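Local coordinates for protein Cel44C (Paenibacillus polymyxa, PDB 2YIH) that hydrolyses the beta-1,4-glucan backbone of xyloglucan and cellulose as an endo-acting family 44 glycoside hydrolase, this chain being the family 44 part of a longer multidomain protein, at residues M40-G46 against G103-T109; Y26-T30 against Y405-R409. The protein carries 8 engineered substitutions. The contacts are given in a common frame with arbitrary orientation. Numbering follows the deposited sequence.

Contact 1: M40-G46 against G103-T109. With EDO (1,2-ethanediol), chain L.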
loop_
_atom_site.group_PDB
_atom_site.type_symbol
_atom_site.label_atom_id
_atom_site.label_comp_id
_atom_site.label_asym_id
_atom_site.label_seq_id
_atom_site.Cartn_x
_atom_site.Cartn_y
_atom_site.Cartn_z
ATOM N N MET A 40 11.770 -5.357 2.416
ATOM C CA MET A 40 10.370 -5.362 1.998
ATOM C C MET A 40 9.956 -6.780 1.587
ATOM O O MET A 40 10.787 -7.548 1.127
ATOM C CB MET A 40 10.205 -4.433 0.776
ATOM C CG MET A 40 10.460 -2.960 1.123
ATOM S SD MET A 40 9.108 -2.239 2.092
ATOM C CE MET A 40 9.812 -0.599 2.333
ATOM N N ALA A 41 8.660 -7.070 1.679
ATOM C CA ALA A 41 8.086 -8.331 1.181
ATOM C C ALA A 41 7.187 -8.136 -0.036
ATOM O O ALA A 41 6.752 -9.111 -0.666
ATOM C CB ALA A 41 7.294 -9.103 2.357
ATOM N N ALA A 42 6.899 -6.883 -0.375
ATOM C CA ALA A 42 5.984 -6.628 -1.498
ATOM C C ALA A 42 6.392 -5.359 -2.239
ATOM O O ALA A 42 6.722 -4.365 -1.623
ATOM C CB ALA A 42 4.515 -6.497 -0.995
ATOM N N ARG A 43 6.346 -5.411 -3.565
ATOM C CA ARG A 43 6.650 -4.239 -4.401
ATOM C C ARG A 43 5.518 -4.021 -5.384
ATOM O O ARG A 43 4.993 -4.995 -5.935
ATOM C CB ARG A 43 7.995 -4.466 -5.136
ATOM C CG ARG A 43 9.155 -4.529 -4.124
ATOM C CD ARG A 43 10.505 -4.871 -4.789
ATOM N NE ARG A 43 10.998 -3.812 -5.682
ATOM C CZ ARG A 43 11.164 -3.960 -6.992
ATOM N NH1 ARG A 43 10.724 -5.055 -7.608
ATOM N NH2 ARG A 43 11.730 -2.999 -7.695
ATOM N N ARG A 44 5.159 -2.757 -5.650
ATOM C CA ARG A 44 4.068 -2.436 -6.574
ATOM C C ARG A 44 4.627 -1.579 -7.695
ATOM O O ARG A 44 5.369 -0.635 -7.440
ATOM C CB ARG A 44 2.998 -1.621 -5.847
ATOM C CG ARG A 44 1.912 -1.007 -6.775
ATOM C CD ARG A 44 0.786 -0.497 -5.896
ATOM N NE ARG A 44 -0.321 0.095 -6.677
ATOM C CZ ARG A 44 -0.476 1.395 -6.904
ATOM N NH1 ARG A 44 0.499 2.270 -6.608
ATOM N NH2 ARG A 44 -1.596 1.825 -7.517
ATOM N N LEU A 45 4.187 -1.873 -8.920
ATOM C CA LEU A 45 4.456 -1.002 -10.067
ATOM C C LEU A 45 3.090 -0.384 -10.421
ATOM O O LEU A 45 2.262 -1.018 -11.088
ATOM C CB LEU A 45 5.035 -1.815 -11.236
ATOM C CG LEU A 45 5.323 -0.988 -12.499
ATOM C CD1 LEU A 45 6.391 0.063 -12.228
ATOM C CD2 LEU A 45 5.763 -1.903 -13.627
ATOM N N GLY A 46 2.889 0.838 -9.977
ATOM C CA GLY A 46 1.565 1.470 -10.107
ATOM C C GLY A 46 1.644 2.953 -9.946
ATOM O O GLY A 46 2.707 3.526 -10.083
ATOM N N GLY A 103 13.082 -11.369 -3.301
ATOM C CA GLY A 103 12.049 -12.219 -2.721
ATOM C C GLY A 103 10.722 -11.542 -2.393
ATOM O O GLY A 103 10.041 -11.912 -1.417
ATOM N N THR A 104 10.305 -10.590 -3.224
ATOM C CA THR A 104 9.067 -9.859 -2.931
ATOM C C THR A 104 7.937 -10.280 -3.886
ATOM O O THR A 104 8.192 -10.759 -5.000
ATOM C CB THR A 104 9.257 -8.329 -3.056
ATOM O OG1 THR A 104 9.601 -8.018 -4.420
ATOM C CG2 THR A 104 10.369 -7.852 -2.116
ATOM N N TYR A 105 6.702 -10.133 -3.426
ATOM C CA TYR A 105 5.509 -10.172 -4.295
ATOM C C TYR A 105 5.641 -9.050 -5.323
ATOM O O TYR A 105 6.146 -7.959 -4.989
ATOM C CB TYR A 105 4.305 -9.922 -3.380
ATOM C CG TYR A 105 2.945 -10.094 -4.014
ATOM C CD1 TYR A 105 2.451 -9.158 -4.917
ATOM C CD2 TYR A 105 2.110 -11.121 -3.598
ATOM C CE1 TYR A 105 1.159 -9.272 -5.436
ATOM C CE2 TYR A 105 0.827 -11.261 -4.121
ATOM C CZ TYR A 105 0.356 -10.320 -5.026
ATOM O OH TYR A 105 -0.905 -10.468 -5.538
ATOM N N SER A 106 5.188 -9.275 -6.570
ATOM C CA SER A 106 5.064 -8.169 -7.512
ATOM C C SER A 106 3.600 -7.921 -7.835
ATOM O O SER A 106 2.913 -8.826 -8.316
ATOM C CB SER A 106 5.754 -8.508 -8.854
ATOM O OG SER A 106 7.174 -8.490 -8.715
ATOM N N LEU A 107 3.176 -6.670 -7.666
ATOM C CA LEU A 107 1.857 -6.216 -8.126
ATOM C C LEU A 107 2.065 -5.298 -9.312
ATOM O O LEU A 107 2.704 -4.270 -9.184
ATOM C CB LEU A 107 1.171 -5.436 -7.006
ATOM C CG LEU A 107 -0.177 -4.740 -7.314
ATOM C CD1 LEU A 107 -1.216 -5.764 -7.889
ATOM C CD2 LEU A 107 -0.719 -4.085 -6.040
ATOM N N VAL A 108 1.560 -5.703 -10.474
ATOM C CA VAL A 108 1.769 -4.988 -11.728
ATOM C C VAL A 108 0.431 -4.382 -12.234
ATOM O O VAL A 108 -0.565 -5.079 -12.429
ATOM C CB VAL A 108 2.320 -5.990 -12.773
ATOM C CG1 VAL A 108 2.407 -5.362 -14.173
ATOM C CG2 VAL A 108 3.712 -6.527 -12.315
ATOM N N THR A 109 0.429 -3.085 -12.479
ATOM C CA THR A 109 -0.776 -2.433 -12.992
ATOM C C THR A 109 -0.946 -2.706 -14.481
ATOM O O THR A 109 0.034 -2.635 -15.250
ATOM C CB THR A 109 -0.653 -0.917 -12.762
ATOM O OG1 THR A 109 -0.531 -0.700 -11.349
ATOM C CG2 THR A 109 -1.898 -0.134 -13.257
HETATM C C1 EDO L . 5.604 3.958 -11.472
HETATM O O1 EDO L . 4.337 4.567 -11.757
HETATM C C2 EDO L . 6.587 5.095 -11.219
HETATM O O2 EDO L . 6.225 5.747 -10.004
HETATM O O HOH W 1 7.455 -11.790 -0.122
HETATM O O HOH W 2 -2.536 0.244 -9.735
#

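Contact 2: Y26-T30 against Y405-R409. With SO4 (sulfate ion), chain E.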
loop_
_atom_site.group_PDB
_atom_site.type_symbol
_atom_site.label_atom_id
_atom_site.label_comp_id
_atom_site.label_asym_id
_atom_site.label_seq_id
_atom_site.Cartn_x
_atom_site.Cartn_y
_atom_site.Cartn_z
ATOM N N TYR A 26 2.943 -8.976 3.385
ATOM C CA TYR A 26 2.878 -7.947 2.313
ATOM C C TYR A 26 2.447 -6.565 2.795
ATOM O O TYR A 26 2.398 -5.615 1.982
ATOM C CB TYR A 26 1.973 -8.374 1.160
ATOM C CG TYR A 26 2.261 -9.765 0.669
ATOM C CD1 TYR A 26 3.579 -10.181 0.405
ATOM C CD2 TYR A 26 1.225 -10.678 0.499
ATOM C CE1 TYR A 26 3.832 -11.501 -0.004
ATOM C CE2 TYR A 26 1.470 -11.964 0.038
ATOM C CZ TYR A 26 2.775 -12.350 -0.211
ATOM O OH TYR A 26 3.017 -13.644 -0.630
ATOM N N ILE A 27 2.185 -6.427 4.100
ATOM C CA ILE A 27 2.033 -5.086 4.674
ATOM C C ILE A 27 3.370 -4.331 4.742
ATOM O O ILE A 27 3.403 -3.106 4.940
ATOM C CB ILE A 27 1.306 -5.076 6.016
ATOM C CG1 ILE A 27 2.109 -5.827 7.090
ATOM C CG2 ILE A 27 -0.104 -5.650 5.843
ATOM C CD1 ILE A 27 2.573 -4.968 8.189
ATOM N N TYR A 28 4.477 -5.068 4.632
ATOM C CA TYR A 28 5.790 -4.438 4.462
ATOM C C TYR A 28 6.095 -4.248 2.981
ATOM O O TYR A 28 6.844 -5.037 2.357
ATOM C CB TYR A 28 6.871 -5.290 5.159
ATOM C CG TYR A 28 6.465 -5.662 6.597
ATOM C CD1 TYR A 28 6.488 -4.709 7.615
ATOM C CD2 TYR A 28 6.053 -6.956 6.914
ATOM C CE1 TYR A 28 6.035 -5.010 8.919
ATOM C CE2 TYR A 28 5.655 -7.295 8.245
ATOM C CZ TYR A 28 5.659 -6.316 9.230
ATOM O OH TYR A 28 5.267 -6.629 10.532
ATOM N N GLY A 29 5.513 -3.209 2.411
ATOM C CA GLY A 29 5.523 -3.102 0.974
ATOM C C GLY A 29 5.734 -1.681 0.554
ATOM O O GLY A 29 5.475 -0.748 1.316
ATOM N N THR A 30 6.138 -1.506 -0.695
ATOM C CA THR A 30 6.372 -0.149 -1.159
ATOM C C THR A 30 6.039 -0.009 -2.635
ATOM O O THR A 30 5.808 -1.010 -3.332
ATOM C CB THR A 30 7.831 0.303 -0.858
ATOM O OG1 THR A 30 7.931 1.738 -1.042
ATOM C CG2 THR A 30 8.820 -0.455 -1.785
ATOM N N TYR A 405 10.410 1.076 8.581
ATOM C CA TYR A 405 10.457 -0.270 7.982
ATOM C C TYR A 405 11.585 -1.100 8.582
ATOM O O TYR A 405 11.400 -2.276 8.867
ATOM C CB TYR A 405 10.591 -0.252 6.441
ATOM C CG TYR A 405 9.282 0.099 5.760
ATOM C CD1 TYR A 405 8.286 -0.877 5.558
ATOM C CD2 TYR A 405 9.035 1.408 5.350
ATOM C CE1 TYR A 405 7.049 -0.537 4.967
ATOM C CE2 TYR A 405 7.822 1.754 4.739
ATOM C CZ TYR A 405 6.833 0.770 4.563
ATOM O OH TYR A 405 5.604 1.096 4.043
ATOM N N LYS A 406 12.766 -0.506 8.684
ATOM C CA LYS A 406 13.921 -1.255 9.193
ATOM C C LYS A 406 13.665 -1.673 10.638
ATOM O O LYS A 406 14.088 -2.745 11.032
ATOM C CB LYS A 406 15.209 -0.422 9.084
ATOM C CG LYS A 406 15.619 -0.293 7.626
ATOM C CD LYS A 406 16.642 0.832 7.360
ATOM C CE LYS A 406 17.969 0.521 8.008
ATOM N NZ LYS A 406 18.845 1.747 8.035
ATOM N N LEU A 407 12.974 -0.846 11.423
ATOM C CA LEU A 407 12.699 -1.245 12.808
ATOM C C LEU A 407 11.882 -2.551 12.872
ATOM O O LEU A 407 12.105 -3.402 13.780
ATOM C CB LEU A 407 12.045 -0.112 13.616
ATOM C CG LEU A 407 12.011 -0.359 15.133
ATOM C CD1 LEU A 407 13.396 -0.199 15.719
ATOM C CD2 LEU A 407 11.052 0.652 15.789
ATOM N N TYR A 408 10.972 -2.728 11.905
ATOM C CA TYR A 408 10.191 -3.973 11.796
ATOM C C TYR A 408 10.911 -5.111 11.067
ATOM O O TYR A 408 10.633 -6.291 11.350
ATOM C CB TYR A 408 8.849 -3.704 11.068
ATOM C CG TYR A 408 7.779 -3.160 11.993
ATOM C CD1 TYR A 408 7.774 -1.824 12.375
ATOM C CD2 TYR A 408 6.847 -4.013 12.580
ATOM C CE1 TYR A 408 6.840 -1.332 13.245
ATOM C CE2 TYR A 408 5.859 -3.511 13.450
ATOM C CZ TYR A 408 5.888 -2.191 13.805
ATOM O OH TYR A 408 4.935 -1.653 14.661
ATOM N N ARG A 409 11.772 -4.778 10.083
ATOM C CA ARG A 409 12.175 -5.780 9.102
ATOM C C ARG A 409 13.682 -5.949 8.942
ATOM O O ARG A 409 14.128 -6.882 8.296
ATOM C CB ARG A 409 11.519 -5.504 7.742
ATOM C CG ARG A 409 10.000 -5.567 7.784
ATOM C CD ARG A 409 9.494 -7.019 7.728
ATOM N NE ARG A 409 9.871 -7.627 6.450
ATOM C CZ ARG A 409 9.644 -8.893 6.120
ATOM N NH1 ARG A 409 8.983 -9.693 6.975
ATOM N NH2 ARG A 409 10.056 -9.350 4.927
HETATM S S SO4 E . 8.813 -12.896 5.173
HETATM O O1 SO4 E . 9.834 -13.894 5.491
HETATM O O2 SO4 E . 8.377 -12.287 6.423
HETATM O O3 SO4 E . 9.381 -11.916 4.238
HETATM O O4 SO4 E . 7.716 -13.591 4.497
HETATM O O HOH W 3 3.582 -0.713 3.773
#

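Contact 1: M40-G46 against G103-T109
Strands 42-45 and 105-109 run side by side in the same direction, their axes 13° and, at closest approach, 4.8 Å apart, a textbook parallel pairing of adjacent barrel strands. Across the pair Ala41 bonds through its O alone, Arg43 and Leu45 through both N and O: Tyr105 N donates to Ala41 O (2.9 Å), Arg43 N to Tyr105 O (2.9 Å), Leu107 N to Arg43 O (3.0 Å) and Leu45 N to Leu107 O (2.8 Å). At the far end Leu45 O accepts both Thr109 N (3.1 Å) and Thr109 OG1 (2.8 Å). At the near end, where Gly103 closes helix 90-102 in a Schellman motif, a water joins Ala41 O to Gly103 O.

Ala42, Arg44, Tyr105 and Leu107 face the barrel interior. Ala42 CB packs 4.2 Å from Tyr105 CB, and the aliphatic part of Arg44 lies along Leu107 (CD to CD2 3.9 Å). Arg43, Leu45, Ser106 and Val108 occupy the outer face, on which helix 90-102 lies; Arg43 CD passes 3.3 Å from Thr104 OG1, which hydrogen-bonds to Ser99 OG.

Arg43 is held by a salt bridge to Asp33 and by Phe95 O and Ser99; Arg44 NH1 bonds to Asn31, and its NH2 weakly to a water that also donates to Thr109 OG1. The pairing rests mainly on backbone hydrogen bonds, Thr109 OG1 adding one, while most other polar side-chain ends reach neighbouring elements.

Contact 2: Y26-T30 against Y405-R409
Helix 399-409 offers Tyr405, Tyr408 and Arg409 to the chain around Tyr28. Tyr405 comes first: the edge of its ring approaches the backbone, with CE1 4.1 Å from Tyr28 CA, and its OH lies 2.7 Å from a water that also sits 2.7 Å from Ile27 O and 3.1 Å from Gly29 O, bridging helix and backbone. One turn on, Tyr408 packs its CB 3.8 Å from Tyr28 CE1, while its own hydroxyl bonds to Thr374 O. Arg409, the last helical residue, lays its aliphatic part over the Tyr28 ring in a CH-pi contact, CD 3.6 Å from the ring centroid. Its NE holds Asn39 O, and NH1 and NH2 bind a sulfate, probably from the crystallisation liquor, through O2 and O3 at 2.7 Å each. The helix packs against the entry to strand 29-30, with Tyr405 touching Met373 and Leu377 of helix 367-382 and Tyr390 of strand 387-390, and Leu407 and Tyr408 reaching strand 446-453 of the separate, mixed beta sheet.

The contacts illustrate two kinds of join in a TIM barrel, strand to strand and helix to strand. Along the chain the order is 26-30, 40-46, 103-109 and 405-409, so contact 2 brackets contact 1. Contact 1 pairs the second and third barrel strands; contact 2 sets the helix that follows the eighth strand against the first, whose backbone bonding to strand 387-390 closes the barrel. Their centres are 12 Å apart and they meet: Ala41 N lies 2.8 Å from Tyr28 O and Arg44 N 3.0 Å from Thr30 O, both probable hydrogen bonds, while Met40 CE packs 3.5 Å from Tyr405 CG. Both lie in the barrel, away from the glycan pocket and calcium site.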